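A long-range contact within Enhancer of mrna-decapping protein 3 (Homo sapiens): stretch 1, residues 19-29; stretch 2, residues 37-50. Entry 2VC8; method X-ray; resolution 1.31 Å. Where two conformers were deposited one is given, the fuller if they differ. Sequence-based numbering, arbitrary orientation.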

# COMPACT_ATOMS: atom_id res chain seq x y z
N SER A 19 2.94 7.75 -14.39
CA SER A 19 2.63 9.10 -13.91
C SER A 19 2.79 9.34 -12.41
O SER A 19 3.17 10.44 -12.00
CB SER A 19 1.23 9.52 -14.34
OG SER A 19 1.24 9.96 -15.68
N LEU A 20 2.57 8.34 -11.58
CA LEU A 20 2.74 8.48 -10.11
C LEU A 20 3.88 7.70 -9.50
O LEU A 20 4.35 8.02 -8.38
CB LEU A 20 1.46 8.09 -9.38
CG LEU A 20 0.30 9.07 -9.46
CD1 LEU A 20 -0.86 8.51 -8.64
CD2 LEU A 20 0.71 10.40 -8.96
N GLY A 21 4.31 6.64 -10.16
CA GLY A 21 5.45 5.87 -9.66
C GLY A 21 5.09 4.96 -8.48
O GLY A 21 3.98 4.43 -8.40
N VAL A 22 6.09 4.74 -7.61
CA VAL A 22 6.09 3.62 -6.71
C VAL A 22 6.00 4.14 -5.29
O VAL A 22 6.68 5.14 -4.91
CB VAL A 22 7.34 2.77 -6.90
CG1 VAL A 22 7.42 1.63 -5.91
CG2 VAL A 22 7.36 2.22 -8.33
N TYR A 23 5.14 3.51 -4.48
CA TYR A 23 4.94 3.84 -3.06
C TYR A 23 5.18 2.59 -2.25
O TYR A 23 4.70 1.51 -2.65
CB TYR A 23 3.53 4.38 -2.84
CG TYR A 23 3.30 5.66 -3.59
CD1 TYR A 23 3.02 5.62 -4.94
CD2 TYR A 23 3.46 6.89 -2.99
CE1 TYR A 23 2.89 6.73 -5.71
CE2 TYR A 23 3.29 8.08 -3.78
CZ TYR A 23 3.06 7.93 -5.12
OH TYR A 23 2.94 9.07 -5.86
N GLN A 24 5.88 2.72 -1.13
CA GLN A 24 6.12 1.58 -0.29
C GLN A 24 5.64 1.86 1.14
O GLN A 24 5.79 2.97 1.63
CB GLN A 24 7.59 1.20 -0.24
CG GLN A 24 8.23 1.09 -1.61
CD GLN A 24 9.54 0.35 -1.62
OE1 GLN A 24 10.31 0.42 -0.67
NE2 GLN A 24 9.83 -0.33 -2.72
N GLY A 25 5.02 0.89 1.78
CA GLY A 25 4.53 1.08 3.14
C GLY A 25 3.77 -0.06 3.68
O GLY A 25 3.44 -1.01 2.98
N ARG A 26 3.46 0.01 4.95
CA ARG A 26 2.54 -0.90 5.55
C ARG A 26 1.09 -0.71 5.11
O ARG A 26 0.59 0.41 5.12
CB ARG A 26 2.67 -0.71 7.06
CG ARG A 26 1.68 -1.54 7.85
CD ARG A 26 2.21 -2.76 8.36
NE ARG A 26 3.33 -2.53 9.27
CZ ARG A 26 4.17 -3.50 9.59
NH1 ARG A 26 4.03 -4.73 9.11
NH2 ARG A 26 5.19 -3.24 10.38
N VAL A 27 0.42 -1.81 4.79
CA VAL A 27 -1.00 -1.81 4.43
C VAL A 27 -1.84 -1.68 5.70
O VAL A 27 -1.89 -2.62 6.53
CB VAL A 27 -1.43 -3.06 3.62
CG1 VAL A 27 -2.90 -3.01 3.29
CG2 VAL A 27 -0.58 -3.13 2.33
N SER A 28 -2.41 -0.49 5.87
CA SER A 28 -3.22 -0.18 7.04
C SER A 28 -4.67 -0.44 6.85
O SER A 28 -5.41 -0.47 7.83
CB SER A 28 -3.03 1.27 7.42
OG SER A 28 -3.25 2.13 6.31
N ALA A 29 -5.10 -0.49 5.61
CA ALA A 29 -6.51 -0.72 5.30
C ALA A 29 -6.72 -1.31 3.94
O ALA A 29 -5.93 -1.05 3.03
CB ALA A 29 -7.39 0.62 5.52
N ILE A 37 -6.66 0.06 -1.43
CA ILE A 37 -5.67 -0.35 -0.47
C ILE A 37 -4.95 0.91 0.07
O ILE A 37 -4.61 1.83 -0.71
CB ILE A 37 -4.76 -1.36 -1.12
CG1 ILE A 37 -3.77 -1.95 -0.12
CG2 ILE A 37 -4.10 -0.74 -2.36
CD1 ILE A 37 -3.00 -3.11 -0.71
N SER A 38 -4.81 0.97 1.39
CA SER A 38 -4.23 2.16 2.07
C SER A 38 -2.91 1.83 2.67
O SER A 38 -2.76 0.77 3.32
CB SER A 38 -5.17 2.65 3.17
OG SER A 38 -6.49 2.93 2.65
N LEU A 39 -1.93 2.72 2.47
CA LEU A 39 -0.60 2.62 3.08
C LEU A 39 -0.41 3.71 4.12
O LEU A 39 -0.77 4.84 3.92
CB LEU A 39 0.50 2.78 2.04
CG LEU A 39 0.48 1.82 0.84
CD1 LEU A 39 1.70 2.06 0.01
CD2 LEU A 39 0.28 0.32 1.29
N THR A 40 0.13 3.32 5.26
CA THR A 40 0.46 4.31 6.27
C THR A 40 1.94 4.72 6.16
O THR A 40 2.83 3.93 5.86
CB THR A 40 -0.02 3.94 7.74
OG1 THR A 40 0.70 4.71 8.73
CG2 THR A 40 0.10 2.45 8.01
N ARG A 41 2.17 6.00 6.35
CA ARG A 41 3.51 6.55 6.31
C ARG A 41 4.32 6.07 5.10
O ARG A 41 5.46 5.61 5.27
CB ARG A 41 4.27 6.20 7.63
CG ARG A 41 3.59 6.77 8.86
CD ARG A 41 4.45 6.67 10.09
NE ARG A 41 3.89 5.69 10.99
CZ ARG A 41 4.36 4.47 11.23
NH1 ARG A 41 5.48 3.99 10.64
NH2 ARG A 41 3.69 3.73 12.10
N PRO A 42 3.75 6.12 3.91
CA PRO A 42 4.46 5.56 2.80
C PRO A 42 5.66 6.39 2.38
O PRO A 42 5.75 7.57 2.69
CB PRO A 42 3.44 5.57 1.66
CG PRO A 42 2.57 6.64 2.01
CD PRO A 42 2.47 6.73 3.52
N PHE A 43 6.58 5.72 1.72
CA PHE A 43 7.74 6.28 1.04
C PHE A 43 7.46 6.29 -0.47
O PHE A 43 6.79 5.42 -1.01
CB PHE A 43 8.98 5.41 1.29
CG PHE A 43 9.86 5.88 2.42
CD1 PHE A 43 9.35 5.93 3.67
CD2 PHE A 43 11.18 6.21 2.21
CE1 PHE A 43 10.15 6.41 4.75
CE2 PHE A 43 11.98 6.64 3.29
CZ PHE A 43 11.44 6.74 4.53
N HIS A 44 8.06 7.26 -1.10
CA HIS A 44 8.05 7.48 -2.50
C HIS A 44 9.39 8.17 -2.87
O HIS A 44 9.78 9.14 -2.21
CB HIS A 44 6.84 8.39 -2.82
CG HIS A 44 6.74 8.76 -4.26
ND1 HIS A 44 6.45 7.83 -5.24
CD2 HIS A 44 6.87 9.95 -4.90
CE1 HIS A 44 6.42 8.43 -6.42
NE2 HIS A 44 6.66 9.71 -6.24
N ASN A 45 10.11 7.63 -3.85
CA ASN A 45 11.41 8.15 -4.35
C ASN A 45 12.44 8.19 -3.19
O ASN A 45 13.24 9.12 -3.12
CB ASN A 45 11.22 9.55 -4.99
CG ASN A 45 10.23 9.53 -6.15
OD1 ASN A 45 9.72 10.59 -6.61
ND2 ASN A 45 9.93 8.33 -6.62
N GLY A 46 12.38 7.21 -2.26
CA GLY A 46 13.35 7.13 -1.15
C GLY A 46 13.11 8.11 -0.06
O GLY A 46 13.93 8.23 0.87
N VAL A 47 11.98 8.84 -0.10
CA VAL A 47 11.67 9.71 1.01
C VAL A 47 10.24 9.52 1.46
O VAL A 47 9.36 9.08 0.70
CB VAL A 47 11.92 11.18 0.66
CG1 VAL A 47 13.33 11.36 0.03
CG2 VAL A 47 10.89 11.66 -0.26
N LYS A 48 10.01 9.73 2.74
CA LYS A 48 8.73 9.57 3.39
C LYS A 48 7.84 10.62 2.83
O LYS A 48 8.21 11.80 2.70
CB LYS A 48 8.83 9.69 4.93
CG LYS A 48 7.57 9.29 5.61
CD LYS A 48 7.61 9.04 7.12
CE LYS A 48 8.10 10.20 7.89
NZ LYS A 48 7.15 11.30 7.85
N CYS A 49 6.66 10.19 2.42
CA CYS A 49 5.65 11.13 1.96
C CYS A 49 5.29 12.08 3.07
O CYS A 49 5.33 11.75 4.24
CB CYS A 49 4.38 10.41 1.46
SG CYS A 49 4.70 9.36 0.08
N LEU A 50 4.87 13.29 2.69
CA LEU A 50 4.39 14.25 3.69
C LEU A 50 3.00 13.89 4.20
O LEU A 50 2.66 14.13 5.33
CB LEU A 50 4.37 15.71 3.17
CG LEU A 50 5.66 16.17 2.45
CD1 LEU A 50 5.51 17.60 1.90
CD2 LEU A 50 6.87 16.06 3.39
O HOH W 1 9.54 5.37 -5.27
O HOH W 2 4.94 2.22 6.34

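How does one strand, residues 22-29, pair with a partner that turns a corner? It does so in two antiparallel sections, one with the segment that includes S38 and L39 and one with the segment around F43, while the chain bends at T40 and R41 between them. In the second section Q24 and F43 form a closed pair: Q24 N donates to F43 O at 2.9 Å, and F43 N donates to Q24 O, also at 2.9 Å. Both bonds are nearly straight, so the backbone groups of these two residues that face the partner are satisfied together. Each carbonyl also receives a CA-H contact from a neighbour, Y23 CA lying 3.2 Å from F43 O and P42 CA 3.1 Å from Q24 O.

What satisfies the backbone at the corner, where R26 N and T40 O do not meet directly? T40 N still donates directly to R26 O at 2.9 Å, and L39 CA approaches the same carbonyl at 3.2 Å. The return bond is replaced by water 2, which accepts from R26 N at 3.0 Å and donates to T40 O at 2.8 Å. The water thus fills the gap between a donor and an acceptor that stand too far apart to meet directly. G25 sits beside this gap, and a CB on it would come tight against T40 O, P42 CA and L39 CB.

How is the ladder kept intact beyond V27, where the register shifts by one? A beta bulge takes up the extra residue, and S38 is bonded on both its polar backbone atoms: S28 N donates to S38 O at 2.9 Å, at a more bent angle than the other backbone bonds, and S38 N donates to A29 O at 2.8 Å in an almost linear bond. S38 O is a shared acceptor, since S28 OG, with its chi1 in the p rotamer, adds a weak bond to it at 3.3 Å. The hydroxyl of S38 is satisfied elsewhere in the structure. On the face shared by V27 and L39 the contacts are apolar, with V27 CG2 3.7 Å from L39 CD2 and V27 CG1 3.7 Å from I37 CG1.

What does the H44 side chain do at the other end? Its ND1 donates to V22 O at 2.7 Å, a short bond in which ND1 is the protonated donor, since a carbonyl can only accept. V22 O takes a second donor from water 1 at 2.9 Å, and that water accepts from N45 N at 2.7 Å, so the carbonyl is linked to N45, the second residue of the turn, as well. With its edge turned to V22 O, the imidazole lays a face against Y23 in an offset stack, centroids 4.2 Å apart and planes within 10°. C49 SG approaches the edge of the Y23 ring, 4.1 Å from Y23 CD2. Within stretch 2, H44 N and H44 O pair with V47 O and V47 N at 2.9 and 3.1 Å, closing a type I' turn.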